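Local structure of Endoglucanase(Endo-1,4-beta-glucanase)protein (Pseudomonas stutzeri, 6R2J) at residues K93-M98 and G138-N143; G154-A159 and F192-P197; Q169-I174 and R200-A205; C277-Y282 and T319-T324. The protein probably hydrolyses O-glycosidic bonds as a family 5 endoglucanase and, in this crystal, holds cellobiose in a pocket of its TIM barrel. One frame throughout, in Å; residues are numbered along the deposited sequence. Where two conformers were deposited one is given.

How the contacts relate
Contacts 1 and 3 join neighbouring pairs of parallel strands in the TIM barrel, their centres about 9 Å apart, and adjoin through strands 136-140 and 171-175; Tyr139 O lies 2.8 Å from Phe173 N, probably a hydrogen bond. Inside the barrel Asp140 OD2 and Glu204 OE1 come unusually close, a doubtful 2.4 Å. Contact 2 lies outside contact 3, its centre about 11 Å away. Contact 4, its centre about 12 Å from that of contact 3 and no atoms touching, fastens the C-terminal tail. The cellobiose is about 7 Å from the side chain of Asn143, 9 Å from that of Glu204 and 14 Å from that of Val278.

Contact 1 (K93-M98 and G138-N143); sequences KVILDM and GYDIMN
Asp140 N donates to Leu96 O at 2.7 Å, the shortest of the backbone bonds that pair strand 93-98 in parallel with strand 136-140 of the TIM barrel. Leu96 N reaches Gly138 O, Met98 N reaches Asp140 O at 3.0 Å, and Asn143 N reaches Met98 O at 2.9 Å, tying the chains after Ile141 and Met142 turn aside. On one face of the sheet Leu96 sets CD1 at the edge of the Tyr139 ring, 4.2 Å from CE1, a flat apolar partner for a branched tip. Met98 CB lies against Ile141 O, an oxygen gripped by Tyr119 OH and Trp123 NE1, while Met98 SD meets Met142 CE at 3.9 Å, two flexible thioethers fitted together. An alanine in place of Met98 would remove CG, SD and CE and probably open a gap beside Met142 CE, leaving that thioether less firmly packed. The other face carries Ile95, whose CG2 lies 3.5 Å from Asp140 CB, and two acids. Asp97 turns CG anti to the backbone N (chi1 153°), toward Asn143. Its OD1 lies 3.2 Å from Asn143 CB and 4.3 Å from Asp140 OD2. Arg56 forms a salt bridge with Asp140 OD2 and a hydrogen bond with Asn143 OD1; His99 ND1 bonds to Asp97 OD2. These partners probably make two neighbouring buried carboxylates tolerable, and Arg56 also positions Asn143, next to pocket residue Glu144.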
# COMPACT_ATOMS: atom_id res chain seq x y z
N LYS A 93 12.85 0.92 -2.05
CA LYS A 93 12.04 2.03 -2.56
C LYS A 93 10.65 1.95 -1.93
O LYS A 93 10.13 0.87 -1.66
CB LYS A 93 11.99 2.05 -4.09
CG LYS A 93 13.40 2.18 -4.72
CD LYS A 93 13.34 2.36 -6.23
CE LYS A 93 14.74 2.38 -6.84
NZ LYS A 93 14.77 2.39 -8.34
N VAL A 94 10.08 3.12 -1.67
CA VAL A 94 8.93 3.24 -0.78
C VAL A 94 7.73 3.77 -1.54
O VAL A 94 7.84 4.70 -2.34
CB VAL A 94 9.27 4.16 0.41
CG1 VAL A 94 8.06 4.40 1.30
CG2 VAL A 94 10.47 3.58 1.19
N ILE A 95 6.57 3.20 -1.24
CA ILE A 95 5.28 3.72 -1.65
C ILE A 95 4.73 4.49 -0.45
O ILE A 95 4.33 3.89 0.55
CB ILE A 95 4.33 2.60 -2.11
CG1 ILE A 95 5.00 1.78 -3.26
CG2 ILE A 95 2.95 3.11 -2.61
CD1 ILE A 95 4.17 0.67 -3.80
N LEU A 96 4.69 5.81 -0.58
CA LEU A 96 4.02 6.63 0.42
C LEU A 96 2.51 6.53 0.26
O LEU A 96 1.97 6.80 -0.81
CB LEU A 96 4.47 8.08 0.32
CG LEU A 96 5.94 8.29 0.67
CD1 LEU A 96 6.25 9.78 0.60
CD2 LEU A 96 6.31 7.74 2.03
N ASP A 97 1.82 6.14 1.33
CA ASP A 97 0.40 5.81 1.27
C ASP A 97 -0.33 6.78 2.17
O ASP A 97 -0.17 6.72 3.39
CB ASP A 97 0.22 4.37 1.76
CG ASP A 97 -1.16 4.09 2.36
OD1 ASP A 97 -2.19 4.69 1.88
OD2 ASP A 97 -1.13 3.30 3.38
N MET A 98 -1.15 7.66 1.57
CA MET A 98 -2.02 8.53 2.35
C MET A 98 -3.20 7.68 2.83
O MET A 98 -4.14 7.40 2.08
CB MET A 98 -2.49 9.73 1.53
CG MET A 98 -3.50 10.59 2.29
SD MET A 98 -3.94 12.16 1.47
CE MET A 98 -2.41 13.10 1.49
N GLY A 138 6.77 5.70 -5.33
CA GLY A 138 5.57 6.36 -5.81
C GLY A 138 4.61 6.73 -4.70
O GLY A 138 4.91 6.61 -3.51
N TYR A 139 3.45 7.22 -5.15
CA TYR A 139 2.44 7.81 -4.28
C TYR A 139 1.16 6.99 -4.36
O TYR A 139 0.47 6.99 -5.39
CB TYR A 139 2.11 9.27 -4.63
CG TYR A 139 3.25 10.24 -4.51
CD1 TYR A 139 4.05 10.24 -3.37
CD2 TYR A 139 3.53 11.13 -5.53
CE1 TYR A 139 5.08 11.09 -3.24
CE2 TYR A 139 4.59 12.02 -5.41
CZ TYR A 139 5.36 11.99 -4.26
OH TYR A 139 6.44 12.84 -4.10
N ASP A 140 0.81 6.34 -3.26
CA ASP A 140 -0.48 5.68 -3.08
C ASP A 140 -1.37 6.78 -2.52
O ASP A 140 -1.39 7.05 -1.32
CB ASP A 140 -0.27 4.47 -2.18
CG ASP A 140 -1.49 3.58 -2.08
OD1 ASP A 140 -2.62 4.04 -2.41
OD2 ASP A 140 -1.28 2.42 -1.63
N ILE A 141 -2.05 7.49 -3.43
CA ILE A 141 -2.71 8.73 -3.07
C ILE A 141 -3.89 8.54 -2.11
O ILE A 141 -4.29 9.50 -1.45
CB ILE A 141 -3.12 9.52 -4.33
CG1 ILE A 141 -4.11 8.74 -5.20
CG2 ILE A 141 -1.91 9.86 -5.19
CD1 ILE A 141 -4.76 9.56 -6.30
N MET A 142 -4.44 7.34 -1.98
CA MET A 142 -5.47 7.14 -0.97
C MET A 142 -5.62 5.66 -0.66
O MET A 142 -5.83 4.86 -1.57
CB MET A 142 -6.83 7.66 -1.46
CG MET A 142 -7.97 7.60 -0.46
SD MET A 142 -7.56 8.49 1.05
CE MET A 142 -7.10 10.10 0.43
N ASN A 143 -5.63 5.32 0.62
CA ASN A 143 -5.94 3.99 1.10
C ASN A 143 -7.45 3.76 1.26
O ASN A 143 -8.17 4.55 1.90
CB ASN A 143 -5.22 3.75 2.44
CG ASN A 143 -5.51 2.38 3.06
OD1 ASN A 143 -4.99 1.39 2.60
ND2 ASN A 143 -6.34 2.34 4.12

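Contact 2 (G154-A159 and F192-P197); sequences GAAQAA and FLINDP
Gln157 turns its CG anti to the backbone N (chi1 -168°) and then bends at chi2 (72°), which swings CD off the helix toward Asn195. The terminal amide then meets the backbone of that one residue twice. Asn195 N gives an almost straight bond to OE1, 2.7 Å long and lying in the carbonyl plane on a lone pair, and Gln157 NE2 returns one to Asn195 O at 2.9 Å, likewise on a lone pair. Donor and acceptor thus face acceptor and donor, a match that glutamine, with both kinds of group at the end of a long chain, is suited to make. A further bond from NE2 to Asp161 OD1, one turn along the helix, helps to fix the amide's rotation. An alanine at Gln157 would probably leave Asn195 N and O without these mates and the loop less firmly tied to the helix. Beside the amide, Ile194 lays CG2 3.3 Å from Gln157 OE1 and sends CD1 to Ala156 CB at 3.6 Å; the small alanine lets the loop come close to the helix. On other sides, helix 152-166 sets Ala155 and Ala159 against helix 116-130, while the loop 192-197 packs Phe192 and Ile194 on Ile174 of strand 171-175, and Ile194 N is hydrogen-bonded to Tyr203 OH of strand 201-206.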
# COMPACT_ATOMS: atom_id res chain seq x y z
N GLY A 154 -13.45 11.36 -9.05
CA GLY A 154 -13.05 12.73 -9.27
C GLY A 154 -11.90 13.18 -8.38
O GLY A 154 -11.08 14.00 -8.79
N ALA A 155 -11.87 12.70 -7.14
CA ALA A 155 -10.79 13.07 -6.22
C ALA A 155 -9.47 12.49 -6.69
O ALA A 155 -8.44 13.17 -6.65
CB ALA A 155 -11.10 12.57 -4.81
N ALA A 156 -9.51 11.23 -7.16
CA ALA A 156 -8.30 10.57 -7.66
C ALA A 156 -7.72 11.30 -8.86
O ALA A 156 -6.49 11.47 -8.96
CB ALA A 156 -8.59 9.12 -8.04
N GLN A 157 -8.57 11.73 -9.80
CA GLN A 157 -8.08 12.50 -10.94
C GLN A 157 -7.57 13.89 -10.54
O GLN A 157 -6.60 14.40 -11.14
CB GLN A 157 -9.16 12.58 -12.01
CG GLN A 157 -8.68 13.10 -13.33
CD GLN A 157 -7.83 12.09 -14.06
OE1 GLN A 157 -8.29 11.02 -14.41
NE2 GLN A 157 -6.58 12.42 -14.27
N ALA A 158 -8.20 14.53 -9.56
CA ALA A 158 -7.71 15.84 -9.11
C ALA A 158 -6.30 15.72 -8.56
O ALA A 158 -5.43 16.54 -8.89
CB ALA A 158 -8.69 16.45 -8.11
N ALA A 159 -6.03 14.69 -7.75
CA ALA A 159 -4.70 14.52 -7.17
C ALA A 159 -3.68 14.15 -8.25
O ALA A 159 -2.55 14.63 -8.22
CB ALA A 159 -4.73 13.46 -6.07
N PHE A 192 -13.67 2.11 -14.10
CA PHE A 192 -12.81 3.02 -13.36
C PHE A 192 -11.55 3.26 -14.19
O PHE A 192 -10.92 2.30 -14.68
CB PHE A 192 -12.55 2.41 -11.96
CG PHE A 192 -11.73 3.29 -11.04
CD1 PHE A 192 -12.01 4.65 -10.92
CD2 PHE A 192 -10.68 2.75 -10.32
CE1 PHE A 192 -11.23 5.47 -10.10
CE2 PHE A 192 -9.87 3.56 -9.52
CZ PHE A 192 -10.15 4.92 -9.40
N LEU A 193 -11.21 4.53 -14.39
CA LEU A 193 -10.06 4.87 -15.23
C LEU A 193 -9.60 6.28 -14.93
O LEU A 193 -10.32 7.24 -15.21
CB LEU A 193 -10.43 4.77 -16.72
CG LEU A 193 -9.24 4.73 -17.69
CD1 LEU A 193 -9.72 4.41 -19.13
CD2 LEU A 193 -8.47 6.04 -17.72
N ILE A 194 -8.39 6.40 -14.46
CA ILE A 194 -7.75 7.68 -14.21
C ILE A 194 -6.78 7.98 -15.34
O ILE A 194 -6.08 7.10 -15.85
CB ILE A 194 -7.02 7.65 -12.84
CG1 ILE A 194 -7.99 7.18 -11.75
CG2 ILE A 194 -6.43 9.01 -12.49
CD1 ILE A 194 -9.14 8.16 -11.50
N ASN A 195 -6.72 9.24 -15.73
CA ASN A 195 -5.88 9.65 -16.85
C ASN A 195 -4.50 10.04 -16.36
O ASN A 195 -4.36 10.90 -15.47
CB ASN A 195 -6.54 10.83 -17.55
CG ASN A 195 -7.87 10.48 -18.14
OD1 ASN A 195 -8.00 9.51 -18.87
ND2 ASN A 195 -8.90 11.29 -17.82
N ASP A 196 -3.48 9.40 -16.93
CA ASP A 196 -2.08 9.71 -16.64
C ASP A 196 -1.31 9.67 -17.94
O ASP A 196 -0.95 8.59 -18.44
CB ASP A 196 -1.44 8.77 -15.62
CG ASP A 196 0.01 9.17 -15.30
OD1 ASP A 196 0.43 10.30 -15.60
OD2 ASP A 196 0.74 8.35 -14.74
N PRO A 197 -1.06 10.83 -18.55
CA PRO A 197 -0.28 10.86 -19.80
C PRO A 197 1.17 10.42 -19.59
O PRO A 197 1.88 10.20 -20.59
CB PRO A 197 -0.38 12.33 -20.25
CG PRO A 197 -0.75 13.07 -19.05
CD PRO A 197 -1.60 12.15 -18.22

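Contact 3 (Q169-I174 and R200-A205); sequences QTLIFI and RLIYEA
Ile172 and Leu201 pair side by side on strands 171-175 and 201-206, parallel neighbours in the eight-stranded TIM barrel. Four hydrogen bonds stitch the backbones: Ile172 N to Arg200 O, Ile202 N to Ile172 O, Ile174 N to Ile202 O and Glu204 N to Ile174 O. On the face toward helix 152-166, where Ile174 also meets Val160, the side chains are mostly apolar, the Tyr203 hydroxyl excepted. Ile174 holds CG1 beside the backbone N (chi1 -54°) and presses it on Leu201 CD2 at 3.5 Å, crossing that side chain at a slant. Leu201 takes a chi2 of 136°, away from the usual staggered values, which places its two methyls. Ile174 CB lies alongside the Tyr203 ring, 3.9 Å from CD2, both side chains pointing the same way; a branched residue suits this place between leucine and ring. The other face looks into the barrel. There Ile202 runs beside Phe173, and its CD1 touches both Phe173 CE2 and Leu171 CD1 at 3.9 Å, so a slim branched chain joins an aromatic ring to a leucine methyl. Glu204, extended beyond CG, carries OE1 to 3.7 Å from Phe173 CB, and its OE2 is hydrogen-bonded to His206 NE2 of the pocket. At the other end Arg200, long enough to lie along Gln169, packs its CB and CG against Leu171 CD2. Gln169 OE1 sits over one face of the guanidinium, 3.9 Å from Arg200 NH2, while Arg200 CD closes to 3.0 Å on Gln169 O.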
# COMPACT_ATOMS: atom_id res chain seq x y z
N GLN A 169 7.54 11.72 -13.14
CA GLN A 169 8.41 10.57 -13.07
C GLN A 169 7.99 9.57 -12.01
O GLN A 169 8.16 8.37 -12.22
CB GLN A 169 9.88 10.96 -12.83
CG GLN A 169 10.50 11.83 -13.86
CD GLN A 169 10.72 11.12 -15.15
OE1 GLN A 169 11.31 10.07 -15.16
NE2 GLN A 169 10.23 11.67 -16.25
N THR A 170 7.44 10.02 -10.89
CA THR A 170 7.04 9.09 -9.84
C THR A 170 5.80 8.30 -10.26
O THR A 170 4.87 8.83 -10.89
CB THR A 170 6.77 9.89 -8.56
OG1 THR A 170 6.58 9.01 -7.45
CG2 THR A 170 5.54 10.75 -8.70
N LEU A 171 5.82 7.00 -9.94
CA LEU A 171 4.63 6.16 -10.03
C LEU A 171 3.52 6.69 -9.12
O LEU A 171 3.77 7.25 -8.05
CB LEU A 171 4.96 4.72 -9.63
CG LEU A 171 5.98 4.01 -10.51
CD1 LEU A 171 6.24 2.63 -10.01
CD2 LEU A 171 5.52 4.00 -11.95
N ILE A 172 2.29 6.46 -9.54
CA ILE A 172 1.11 6.76 -8.73
C ILE A 172 0.26 5.51 -8.67
O ILE A 172 -0.01 4.89 -9.71
CB ILE A 172 0.29 7.94 -9.29
CG1 ILE A 172 1.09 9.24 -9.25
CG2 ILE A 172 -1.08 8.05 -8.50
CD1 ILE A 172 0.49 10.35 -10.12
N PHE A 173 -0.18 5.16 -7.45
CA PHE A 173 -0.99 3.98 -7.16
C PHE A 173 -2.43 4.39 -6.87
O PHE A 173 -2.69 5.23 -5.98
CB PHE A 173 -0.35 3.18 -6.02
CG PHE A 173 1.05 2.70 -6.38
CD1 PHE A 173 2.13 3.55 -6.33
CD2 PHE A 173 1.28 1.39 -6.79
CE1 PHE A 173 3.38 3.11 -6.68
CE2 PHE A 173 2.56 0.95 -7.11
CZ PHE A 173 3.58 1.81 -7.07
N ILE A 174 -3.34 3.80 -7.63
CA ILE A 174 -4.75 4.13 -7.59
C ILE A 174 -5.51 2.94 -6.99
O ILE A 174 -5.56 1.86 -7.57
CB ILE A 174 -5.29 4.50 -8.98
CG1 ILE A 174 -4.46 5.61 -9.64
CG2 ILE A 174 -6.79 4.91 -8.90
CD1 ILE A 174 -4.48 6.95 -8.93
N ARG A 200 2.47 6.23 -15.91
CA ARG A 200 3.12 5.78 -14.69
C ARG A 200 2.12 5.64 -13.58
O ARG A 200 2.27 6.17 -12.48
CB ARG A 200 4.28 6.67 -14.30
CG ARG A 200 5.52 6.41 -15.14
CD ARG A 200 6.60 7.37 -14.64
NE ARG A 200 7.91 7.10 -15.26
CZ ARG A 200 8.30 7.43 -16.48
NH1 ARG A 200 7.42 7.99 -17.26
NH2 ARG A 200 9.54 7.10 -16.91
N LEU A 201 1.06 4.90 -13.88
CA LEU A 201 -0.03 4.64 -12.94
C LEU A 201 -0.18 3.13 -12.78
O LEU A 201 -0.06 2.38 -13.77
CB LEU A 201 -1.33 5.19 -13.51
CG LEU A 201 -2.54 5.52 -12.65
CD1 LEU A 201 -3.05 6.84 -13.13
CD2 LEU A 201 -3.50 4.37 -12.82
N ILE A 202 -0.46 2.71 -11.55
CA ILE A 202 -0.72 1.30 -11.23
C ILE A 202 -1.95 1.25 -10.33
O ILE A 202 -2.12 2.09 -9.44
CB ILE A 202 0.51 0.61 -10.59
CG1 ILE A 202 1.67 0.70 -11.59
CG2 ILE A 202 0.17 -0.80 -10.20
CD1 ILE A 202 3.07 0.48 -10.95
N TYR A 203 -2.80 0.25 -10.57
CA TYR A 203 -4.02 0.06 -9.80
C TYR A 203 -3.75 -0.94 -8.70
O TYR A 203 -2.93 -1.84 -8.84
CB TYR A 203 -5.16 -0.41 -10.68
CG TYR A 203 -5.58 0.69 -11.60
CD1 TYR A 203 -4.94 0.85 -12.83
CD2 TYR A 203 -6.56 1.62 -11.23
CE1 TYR A 203 -5.30 1.86 -13.69
CE2 TYR A 203 -6.95 2.63 -12.10
CZ TYR A 203 -6.31 2.75 -13.33
OH TYR A 203 -6.67 3.75 -14.22
N GLU A 204 -4.40 -0.74 -7.57
CA GLU A 204 -3.99 -1.40 -6.35
C GLU A 204 -5.24 -1.79 -5.59
O GLU A 204 -6.09 -0.94 -5.31
CB GLU A 204 -3.19 -0.49 -5.42
CG GLU A 204 -3.16 -1.04 -4.00
CD GLU A 204 -2.38 -0.14 -3.03
OE1 GLU A 204 -1.88 0.94 -3.45
OE2 GLU A 204 -2.30 -0.51 -1.85
N ALA A 205 -5.30 -3.07 -5.21
CA ALA A 205 -6.37 -3.65 -4.42
C ALA A 205 -5.77 -4.32 -3.20
O ALA A 205 -4.56 -4.61 -3.15
CB ALA A 205 -7.17 -4.71 -5.19

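Contact 4 (C277-Y282 and T319-T324); sequences CVPSAY and TAIGPT
Cys277 O accepts a hydrogen bond from Gly322 N at 2.9 Å, the one polar bond between these segments; it is nearly straight at the hydrogen (168°), though the donor stands well above the carbonyl plane. Cys277 ends helix 260-276 in a Schellman motif, with the positive phi (54°) that such an ending requires. Gly322 adds no side chain on the side facing Cys277, where a CB would stand close to Cys277 O without clashing. The covalent link lies next door: Cys277 SG is joined to Cys318 SG, just before the segment 319-324, and Cys277 CB rests 3.6 Å from Ala320 O. Apolar contacts complete the join. Val278 turns CG2 to the side of its backbone N, where it meets Pro323 CD at 3.6 Å; a cis peptide precedes this proline, whose ring also packs on helix 229-244. Pro279 and Ile321 cross at about a right angle, CD against CG2 at 3.9 Å, two compact groups that also touch Trp3. Covalent, polar and apolar ties together fasten the tail beside the start of strand 280-285, and the disulfide probably limits how far the chain end could drift if the weaker contacts broke.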
# COMPACT_ATOMS: atom_id res chain seq x y z
N CYS A 277 3.51 -11.65 -12.46
CA CYS A 277 4.49 -10.57 -12.16
C CYS A 277 3.79 -9.38 -11.48
O CYS A 277 4.09 -8.23 -11.83
CB CYS A 277 5.20 -10.07 -13.42
SG CYS A 277 6.23 -11.31 -14.26
N VAL A 278 2.90 -9.65 -10.51
CA VAL A 278 2.12 -8.62 -9.82
C VAL A 278 2.72 -8.46 -8.41
O VAL A 278 2.84 -9.46 -7.69
CB VAL A 278 0.63 -8.98 -9.74
CG1 VAL A 278 -0.06 -8.15 -8.70
CG2 VAL A 278 -0.01 -8.82 -11.13
N PRO A 279 3.17 -7.26 -8.05
CA PRO A 279 3.76 -7.07 -6.72
C PRO A 279 2.68 -6.98 -5.64
O PRO A 279 1.47 -6.89 -5.91
CB PRO A 279 4.54 -5.76 -6.87
CG PRO A 279 3.81 -4.98 -7.97
CD PRO A 279 3.22 -6.05 -8.89
N SER A 280 3.15 -7.05 -4.40
CA SER A 280 2.27 -7.12 -3.24
C SER A 280 2.99 -6.52 -2.06
O SER A 280 4.22 -6.39 -2.07
CB SER A 280 1.95 -8.58 -2.90
OG SER A 280 3.07 -9.24 -2.32
N ALA A 281 2.24 -6.19 -1.01
CA ALA A 281 2.82 -5.74 0.24
C ALA A 281 2.07 -6.41 1.38
O ALA A 281 0.85 -6.31 1.48
CB ALA A 281 2.80 -4.21 0.37
N TYR A 282 2.83 -7.15 2.20
CA TYR A 282 2.29 -7.81 3.36
C TYR A 282 1.90 -6.79 4.42
O TYR A 282 2.62 -5.83 4.64
CB TYR A 282 3.37 -8.73 3.96
CG TYR A 282 2.81 -9.56 5.08
CD1 TYR A 282 2.20 -10.75 4.81
CD2 TYR A 282 2.85 -9.13 6.39
CE1 TYR A 282 1.67 -11.49 5.79
CE2 TYR A 282 2.29 -9.85 7.37
CZ TYR A 282 1.69 -11.04 7.06
OH TYR A 282 1.08 -11.80 8.01
N THR A 319 10.55 -8.81 -15.90
CA THR A 319 11.17 -7.54 -16.26
C THR A 319 10.20 -6.36 -16.28
O THR A 319 10.64 -5.21 -16.26
CB THR A 319 11.88 -7.66 -17.62
OG1 THR A 319 11.08 -8.41 -18.55
CG2 THR A 319 13.21 -8.38 -17.48
N ALA A 320 8.89 -6.62 -16.25
CA ALA A 320 7.91 -5.55 -16.16
C ALA A 320 6.83 -5.91 -15.16
O ALA A 320 6.52 -7.08 -14.92
CB ALA A 320 7.27 -5.24 -17.53
N ILE A 321 6.25 -4.86 -14.55
CA ILE A 321 5.09 -5.03 -13.69
C ILE A 321 3.92 -5.50 -14.54
O ILE A 321 3.66 -4.94 -15.62
CB ILE A 321 4.78 -3.73 -12.91
CG1 ILE A 321 6.03 -3.42 -12.06
CG2 ILE A 321 3.51 -3.91 -12.10
CD1 ILE A 321 6.36 -4.49 -10.98
N GLY A 322 3.25 -6.57 -14.09
CA GLY A 322 2.09 -7.09 -14.77
C GLY A 322 0.81 -6.64 -14.09
O GLY A 322 0.81 -5.69 -13.31
N PRO A 323 -0.30 -7.37 -14.36
CA PRO A 323 -0.32 -8.55 -15.27
C PRO A 323 -0.15 -8.23 -16.78
O PRO A 323 -0.18 -7.07 -17.21
CB PRO A 323 -1.69 -9.20 -14.98
CG PRO A 323 -2.56 -8.00 -14.64
CD PRO A 323 -1.65 -7.05 -13.85
N THR A 324 0.05 -9.30 -17.55
CA THR A 324 0.23 -9.16 -18.99
C THR A 324 -1.15 -8.99 -19.62
O THR A 324 -1.99 -9.88 -19.50
CB THR A 324 0.92 -10.40 -19.53
OG1 THR A 324 0.27 -11.57 -19.02
CG2 THR A 324 2.36 -10.40 -19.08